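Local coordinates for glutamine aminotransferase class-II domain protein (Ruegeria pomeroyi, PDB 3MDN), which probably acts as a class-II glutamine amidotransferase of the Ntn-hydrolase type, releasing ammonia from glutamine, at residues S145-L157 and H162-G174. Residues are numbered along the deposited sequence; the frame is centred on the assembly and turned at random.
Sequences SEVLFLLALSEGL and HGALARAIARLEG
Two consecutive helices joined by a short turn, packed on one sheet of the Ntn-hydrolase fold, bring Glu155 to Arg167 and Arg171 in a salt-bridge network, and they illustrate how a helix end can be tied to the helix that follows it. The axes of helices 145-154 and 162-174 approach to 7.9 Å, their directions 125° apart. Small residues line the close approach: the CB of Ala168 lies 3.8 Å from Leu151 CB, and Ala164 CB packs against the turn, 3.2 Å from Leu157 N. Leu148 enters as a knob among Leu165, Ala168, Ile169 and Leu172, its CD2 branch 3.6 Å from Ile169 CG1; toward the sheet, Leu148 and Ile169 both touch Leu187 of strand 185-192. Helix 144-154 closes in a Schellman motif with Gly156, at positive phi, as its C-prime residue. At this turn Arg167 grips Glu155 side-on. Its NE meets OE1 of Glu155 at 3.0 Å in a bent salt bridge, while its NH1, also paired with Asp160, reaches the Glu155 carbonyl O at 2.7 Å in an almost straight hydrogen bond. A methionine in place of Arg167 would probably leave that carbonyl without this donor and OE1 without its charged mate. The Glu155 chain, bent at chi2 (-70°), lays its carboxylate alongside helix 161-179, where the second oxygen, OE2, forms a salt bridge with Arg171 NH1 at 2.8 Å, with carboxylate and guanidinium planes perpendicular.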
ATOM      1  N   SER D 145     -20.417 -10.801  -1.415  1.00 25.12           N
ATOM      2  CA  SER D 145     -20.538 -10.201  -2.740  1.00 25.68           C
ATOM      3  C   SER D 145     -19.896 -11.065  -3.809  1.00 25.32           C
ATOM      4  O   SER D 145     -20.456 -11.234  -4.885  1.00 25.78           O
ATOM      5  CB  SER D 145     -19.879  -8.823  -2.754  1.00 25.64           C
ATOM      6  OG  SER D 145     -20.498  -7.987  -1.794  1.00 28.37           O
ATOM      7  N   GLU D 146     -18.711 -11.591  -3.511  1.00 25.56           N
ATOM      8  CA  GLU D 146     -17.945 -12.370  -4.485  1.00 25.32           C
ATOM      9  C   GLU D 146     -18.627 -13.705  -4.738  1.00 25.44           C
ATOM     10  O   GLU D 146     -18.736 -14.141  -5.872  1.00 24.38           O
ATOM     11  CB  GLU D 146     -16.498 -12.541  -4.043  1.00 24.40           C
ATOM     12  CG  GLU D 146     -15.620 -13.187  -5.116  1.00 24.23           C
ATOM     13  CD  GLU D 146     -14.192 -13.406  -4.709  1.00 25.30           C
ATOM     14  OE1 GLU D 146     -13.923 -13.705  -3.508  1.00 24.56           O
ATOM     15  OE2 GLU D 146     -13.326 -13.336  -5.623  1.00 25.45           O
ATOM     16  N   VAL D 147     -19.129 -14.327  -3.680  1.00 26.56           N
ATOM     17  CA  VAL D 147     -20.013 -15.479  -3.842  1.00 27.77           C
ATOM     18  C   VAL D 147     -21.216 -15.212  -4.758  1.00 27.82           C
ATOM     19  O   VAL D 147     -21.455 -15.964  -5.705  1.00 27.96           O
ATOM     20  CB  VAL D 147     -20.535 -16.009  -2.488  1.00 28.25           C
ATOM     21  CG1 VAL D 147     -21.300 -17.343  -2.703  1.00 29.61           C
ATOM     22  CG2 VAL D 147     -19.378 -16.269  -1.579  1.00 27.62           C
ATOM     23  N   LEU D 148     -21.961 -14.143  -4.498  1.00 27.51           N
ATOM     24  CA  LEU D 148     -23.131 -13.852  -5.291  1.00 28.08           C
ATOM     25  C   LEU D 148     -22.746 -13.825  -6.791  1.00 27.17           C
ATOM     26  O   LEU D 148     -23.458 -14.349  -7.656  1.00 27.74           O
ATOM     27  CB  LEU D 148     -23.719 -12.504  -4.865  1.00 28.54           C
ATOM     28  CG  LEU D 148     -25.227 -12.231  -4.705  1.00 32.66           C
ATOM     29  CD1 LEU D 148     -25.500 -10.784  -5.050  1.00 34.28           C
ATOM     30  CD2 LEU D 148     -26.144 -13.159  -5.519  1.00 33.48           C
ATOM     31  N   PHE D 149     -21.629 -13.185  -7.097  1.00 26.19           N
ATOM     32  CA  PHE D 149     -21.181 -13.054  -8.490  1.00 25.64           C
ATOM     33  C   PHE D 149     -20.838 -14.416  -9.082  1.00 24.90           C
ATOM     34  O   PHE D 149     -21.271 -14.759 -10.165  1.00 24.30           O
ATOM     35  CB  PHE D 149     -19.956 -12.146  -8.562  1.00 24.85           C
ATOM     36  CG  PHE D 149     -19.326 -12.032  -9.940  1.00 25.48           C
ATOM     37  CD1 PHE D 149     -20.094 -11.852 -11.082  1.00 28.63           C
ATOM     38  CD2 PHE D 149     -17.937 -12.017 -10.063  1.00 28.17           C
ATOM     39  CE1 PHE D 149     -19.479 -11.685 -12.339  1.00 25.33           C
ATOM     40  CE2 PHE D 149     -17.319 -11.880 -11.317  1.00 28.92           C
ATOM     41  CZ  PHE D 149     -18.094 -11.707 -12.443  1.00 27.42           C
ATOM     42  N   LEU D 150     -20.058 -15.192  -8.362  1.00 23.81           N
ATOM     43  CA  LEU D 150     -19.616 -16.497  -8.904  1.00 24.66           C
ATOM     44  C   LEU D 150     -20.752 -17.513  -8.963  1.00 23.99           C
ATOM     45  O   LEU D 150     -20.799 -18.342  -9.882  1.00 23.12           O
ATOM     46  CB  LEU D 150     -18.441 -17.035  -8.103  1.00 22.67           C
ATOM     47  CG  LEU D 150     -17.260 -16.066  -8.143  1.00 24.19           C
ATOM     48  CD1 LEU D 150     -16.144 -16.626  -7.319  1.00 21.67           C
ATOM     49  CD2 LEU D 150     -16.785 -15.784  -9.587  1.00 21.63           C
ATOM     50  N   LEU D 151     -21.647 -17.445  -7.975  1.00 24.60           N
ATOM     51  CA  LEU D 151     -22.902 -18.212  -8.015  1.00 25.75           C
ATOM     52  C   LEU D 151     -23.764 -17.837  -9.218  1.00 25.32           C
ATOM     53  O   LEU D 151     -24.393 -18.693  -9.819  1.00 26.17           O
ATOM     54  CB  LEU D 151     -23.743 -17.988  -6.765  1.00 26.57           C
ATOM     55  CG  LEU D 151     -23.556 -18.645  -5.390  1.00 29.24           C
ATOM     56  CD1 LEU D 151     -24.968 -18.840  -4.810  1.00 30.88           C
ATOM     57  CD2 LEU D 151     -22.883 -19.999  -5.447  1.00 29.19           C
ATOM     58  N   ALA D 152     -23.836 -16.552  -9.547  1.00 25.76           N
ATOM     59  CA  ALA D 152     -24.600 -16.138 -10.722  1.00 25.91           C
ATOM     60  C   ALA D 152     -23.954 -16.662 -12.019  1.00 26.07           C
ATOM     61  O   ALA D 152     -24.669 -17.113 -12.927  1.00 26.29           O
ATOM     62  CB  ALA D 152     -24.785 -14.616 -10.756  1.00 25.88           C
ATOM     63  N   LEU D 153     -22.628 -16.593 -12.109  1.00 25.10           N
ATOM     64  CA  LEU D 153     -21.914 -17.287 -13.204  1.00 25.72           C
ATOM     65  C   LEU D 153     -22.265 -18.775 -13.234  1.00 25.25           C
ATOM     66  O   LEU D 153     -22.652 -19.296 -14.288  1.00 24.90           O
ATOM     67  CB  LEU D 153     -20.384 -17.057 -13.152  1.00 25.46           C
ATOM     68  CG  LEU D 153     -20.014 -15.640 -13.633  1.00 27.67           C
ATOM     69  CD1 LEU D 153     -18.658 -15.146 -13.132  1.00 30.02           C
ATOM     70  CD2 LEU D 153     -20.122 -15.498 -15.163  1.00 28.74           C
ATOM     71  N   SER D 154     -22.162 -19.451 -12.083  1.00 25.55           N
ATOM     72  CA  SER D 154     -22.501 -20.894 -11.982  1.00 25.73           C
ATOM     73  C   SER D 154     -23.930 -21.164 -12.478  1.00 26.14           C
ATOM     74  O   SER D 154     -24.196 -22.219 -13.043  1.00 25.83           O
ATOM     75  CB  SER D 154     -22.352 -21.402 -10.539  1.00 25.29           C
ATOM     76  OG  SER D 154     -21.061 -21.078 -10.032  1.00 25.34           O
ATOM     77  N   GLU D 155     -24.821 -20.189 -12.288  1.00 25.74           N
ATOM     78  CA  GLU D 155     -26.223 -20.301 -12.703  1.00 26.38           C
ATOM     79  C   GLU D 155     -26.522 -19.813 -14.144  1.00 26.51           C
ATOM     80  O   GLU D 155     -27.670 -19.676 -14.504  1.00 26.89           O
ATOM     81  CB  GLU D 155     -27.135 -19.543 -11.725  1.00 26.10           C
ATOM     82  CG  GLU D 155     -27.275 -20.141 -10.309  1.00 28.40           C
ATOM     83  CD  GLU D 155     -28.068 -21.461 -10.287  1.00 29.70           C
ATOM     84  OE1 GLU D 155     -28.820 -21.740 -11.228  1.00 30.94           O
ATOM     85  OE2 GLU D 155     -27.925 -22.238  -9.333  1.00 32.33           O
ATOM     86  N   GLY D 156     -25.503 -19.536 -14.957  1.00 26.84           N
ATOM     87  CA  GLY D 156     -25.731 -19.136 -16.354  1.00 25.71           C
ATOM     88  C   GLY D 156     -25.751 -17.638 -16.643  1.00 25.80           C
ATOM     89  O   GLY D 156     -26.344 -17.217 -17.640  1.00 24.92           O
ATOM     90  N   LEU D 157     -25.081 -16.832 -15.803  1.00 25.24           N
ATOM     91  CA  LEU D 157     -25.020 -15.373 -16.023  1.00 26.32           C
ATOM     92  C   LEU D 157     -24.632 -15.012 -17.460  1.00 26.74           C
ATOM     93  O   LEU D 157     -25.187 -14.065 -18.042  1.00 25.69           O
ATOM     94  CB  LEU D 157     -24.087 -14.674 -15.025  1.00 25.21           C
ATOM     95  CG  LEU D 157     -23.908 -13.153 -15.181  1.00 28.23           C
ATOM     96  CD1 LEU D 157     -25.150 -12.432 -14.750  1.00 29.00           C
ATOM     97  CD2 LEU D 157     -22.763 -12.632 -14.346  1.00 29.94           C
ATOM     98  N   HIS D 162     -30.602 -12.174 -16.016  1.00 29.05           N
ATOM     99  CA  HIS D 162     -31.759 -12.024 -15.138  1.00 29.09           C
ATOM    100  C   HIS D 162     -32.086 -13.303 -14.366  1.00 28.33           C
ATOM    101  O   HIS D 162     -32.178 -13.280 -13.123  1.00 27.58           O
ATOM    102  CB  HIS D 162     -32.972 -11.589 -15.976  1.00 29.71           C
ATOM    103  CG  HIS D 162     -34.253 -11.481 -15.208  1.00 31.77           C
ATOM    104  ND1 HIS D 162     -34.939 -12.584 -14.736  1.00 35.32           N
ATOM    105  CD2 HIS D 162     -35.004 -10.403 -14.876  1.00 33.35           C
ATOM    106  CE1 HIS D 162     -36.054 -12.191 -14.139  1.00 36.18           C
ATOM    107  NE2 HIS D 162     -36.124 -10.873 -14.221  1.00 36.90           N
ATOM    108  N   GLY D 163     -32.298 -14.401 -15.107  1.00 27.85           N
ATOM    109  CA  GLY D 163     -32.566 -15.718 -14.498  1.00 27.11           C
ATOM    110  C   GLY D 163     -31.431 -16.158 -13.579  1.00 27.22           C
ATOM    111  O   GLY D 163     -31.662 -16.633 -12.469  1.00 26.97           O
ATOM    112  N   ALA D 164     -30.191 -15.967 -14.019  1.00 26.97           N
ATOM    113  CA  ALA D 164     -29.036 -16.441 -13.239  1.00 26.85           C
ATOM    114  C   ALA D 164     -28.872 -15.651 -11.932  1.00 27.27           C
ATOM    115  O   ALA D 164     -28.631 -16.232 -10.888  1.00 27.24           O
ATOM    116  CB  ALA D 164     -27.772 -16.406 -14.058  1.00 26.43           C
ATOM    117  N   LEU D 165     -29.015 -14.331 -11.983  1.00 27.73           N
ATOM    118  CA  LEU D 165     -28.884 -13.565 -10.754  1.00 27.71           C
ATOM    119  C   LEU D 165     -30.034 -13.952  -9.811  1.00 27.20           C
ATOM    120  O   LEU D 165     -29.837 -14.190  -8.613  1.00 28.14           O
ATOM    121  CB  LEU D 165     -28.857 -12.060 -11.040  1.00 27.44           C
ATOM    122  CG  LEU D 165     -28.708 -11.223  -9.771  1.00 28.02           C
ATOM    123  CD1 LEU D 165     -27.355 -11.530  -9.119  1.00 30.70           C
ATOM    124  CD2 LEU D 165     -28.800  -9.770 -10.081  1.00 30.60           C
ATOM    125  N   ALA D 166     -31.236 -14.023 -10.377  1.00 27.89           N
ATOM    126  CA  ALA D 166     -32.455 -14.486  -9.684  1.00 26.55           C
ATOM    127  C   ALA D 166     -32.223 -15.814  -8.919  1.00 25.36           C
ATOM    128  O   ALA D 166     -32.565 -15.947  -7.731  1.00 24.38           O
ATOM    129  CB  ALA D 166     -33.606 -14.634 -10.687  1.00 26.66           C
ATOM    130  N   ARG D 167     -31.626 -16.787  -9.592  1.00 24.57           N
ATOM    131  CA  ARG D 167     -31.330 -18.091  -8.953  1.00 23.99           C
ATOM    132  C   ARG D 167     -30.220 -18.037  -7.874  1.00 23.86           C
ATOM    133  O   ARG D 167     -30.320 -18.679  -6.799  1.00 24.33           O
ATOM    134  CB  ARG D 167     -31.019 -19.147 -10.019  1.00 23.43           C
ATOM    135  CG  ARG D 167     -32.256 -19.655 -10.808  1.00 24.46           C
ATOM    136  CD  ARG D 167     -31.894 -20.826 -11.788  1.00 28.01           C
ATOM    137  NE  ARG D 167     -30.935 -20.401 -12.809  1.00 26.62           N
ATOM    138  CZ  ARG D 167     -31.278 -19.803 -13.946  1.00 25.62           C
ATOM    139  NH1 ARG D 167     -30.357 -19.428 -14.818  1.00 25.51           N
ATOM    140  NH2 ARG D 167     -32.546 -19.594 -14.219  1.00 25.72           N
ATOM    141  N   ALA D 168     -29.154 -17.295  -8.149  1.00 23.46           N
ATOM    142  CA  ALA D 168     -28.074 -17.134  -7.171  1.00 23.65           C
ATOM    143  C   ALA D 168     -28.606 -16.480  -5.883  1.00 24.25           C
ATOM    144  O   ALA D 168     -28.279 -16.901  -4.758  1.00 24.26           O
ATOM    145  CB  ALA D 168     -26.975 -16.296  -7.763  1.00 23.27           C
ATOM    146  N   ILE D 169     -29.453 -15.472  -6.047  1.00 24.26           N
ATOM    147  CA  ILE D 169     -30.036 -14.809  -4.880  1.00 25.64           C
ATOM    148  C   ILE D 169     -30.943 -15.730  -4.056  1.00 25.89           C
ATOM    149  O   ILE D 169     -30.840 -15.778  -2.818  1.00 26.37           O
ATOM    150  CB  ILE D 169     -30.762 -13.516  -5.321  1.00 26.25           C
ATOM    151  CG1 ILE D 169     -29.706 -12.431  -5.602  1.00 27.06           C
ATOM    152  CG2 ILE D 169     -31.770 -13.045  -4.274  1.00 26.75           C
ATOM    153  CD1 ILE D 169     -30.305 -11.249  -6.320  1.00 33.57           C
ATOM    154  N   ALA D 170     -31.836 -16.462  -4.734  1.00 26.14           N
ATOM    155  CA  ALA D 170     -32.691 -17.466  -4.068  1.00 26.69           C
ATOM    156  C   ALA D 170     -31.858 -18.421  -3.220  1.00 26.64           C
ATOM    157  O   ALA D 170     -32.164 -18.685  -2.050  1.00 27.62           O
ATOM    158  CB  ALA D 170     -33.526 -18.267  -5.109  1.00 25.84           C
ATOM    159  N   ARG D 171     -30.803 -18.949  -3.822  1.00 26.32           N
ATOM    160  CA  ARG D 171     -29.927 -19.889  -3.130  1.00 26.27           C
ATOM    161  C   ARG D 171     -29.289 -19.279  -1.875  1.00 25.54           C
ATOM    162  O   ARG D 171     -29.306 -19.883  -0.794  1.00 24.60           O
ATOM    163  CB  ARG D 171     -28.855 -20.375  -4.091  1.00 27.17           C
ATOM    164  CG  ARG D 171     -29.212 -21.671  -4.753  1.00 32.61           C
ATOM    165  CD  ARG D 171     -28.644 -22.853  -3.894  1.00 39.49           C
ATOM    166  NE  ARG D 171     -27.509 -23.542  -4.510  1.00 43.67           N
ATOM    167  CZ  ARG D 171     -27.126 -23.367  -5.772  1.00 44.12           C
ATOM    168  NH1 ARG D 171     -27.781 -22.518  -6.548  1.00 44.62           N
ATOM    169  NH2 ARG D 171     -26.096 -24.045  -6.256  1.00 42.76           N
ATOM    170  N   LEU D 172     -28.747 -18.066  -1.998  1.00 24.47           N
ATOM    171  CA  LEU D 172     -28.094 -17.463  -0.826  1.00 24.52           C
ATOM    172  C   LEU D 172     -29.096 -17.035   0.241  1.00 24.13           C
ATOM    173  O   LEU D 172     -28.819 -17.124   1.443  1.00 23.14           O
ATOM    174  CB  LEU D 172     -27.219 -16.282  -1.231  1.00 24.48           C
ATOM    175  CG  LEU D 172     -25.832 -16.596  -1.785  1.00 25.96           C
ATOM    176  CD1 LEU D 172     -25.167 -15.329  -2.293  1.00 27.20           C
ATOM    177  CD2 LEU D 172     -24.973 -17.256  -0.738  1.00 25.83           C
ATOM    178  N   GLU D 173     -30.262 -16.576  -0.205  1.00 23.60           N
ATOM    179  CA  GLU D 173     -31.288 -16.203   0.741  1.00 24.94           C
ATOM    180  C   GLU D 173     -31.787 -17.416   1.511  1.00 24.38           C
ATOM    181  O   GLU D 173     -32.040 -17.326   2.725  1.00 25.07           O
ATOM    182  CB  GLU D 173     -32.451 -15.457   0.045  1.00 25.42           C
ATOM    183  CG  GLU D 173     -33.482 -14.932   1.005  1.00 26.85           C
ATOM    184  CD  GLU D 173     -34.670 -14.246   0.339  1.00 29.61           C
ATOM    185  OE1 GLU D 173     -34.497 -13.391  -0.559  1.00 29.16           O
ATOM    186  OE2 GLU D 173     -35.810 -14.541   0.763  1.00 32.98           O
ATOM    187  N   GLY D 174     -31.926 -18.548   0.818  1.00 24.15           N
ATOM    188  CA  GLY D 174     -32.287 -19.808   1.484  1.00 23.31           C
ATOM    189  C   GLY D 174     -31.260 -20.248   2.525  1.00 23.78           C
ATOM    190  O   GLY D 174     -31.615 -20.692   3.632  1.00 22.60           O
TER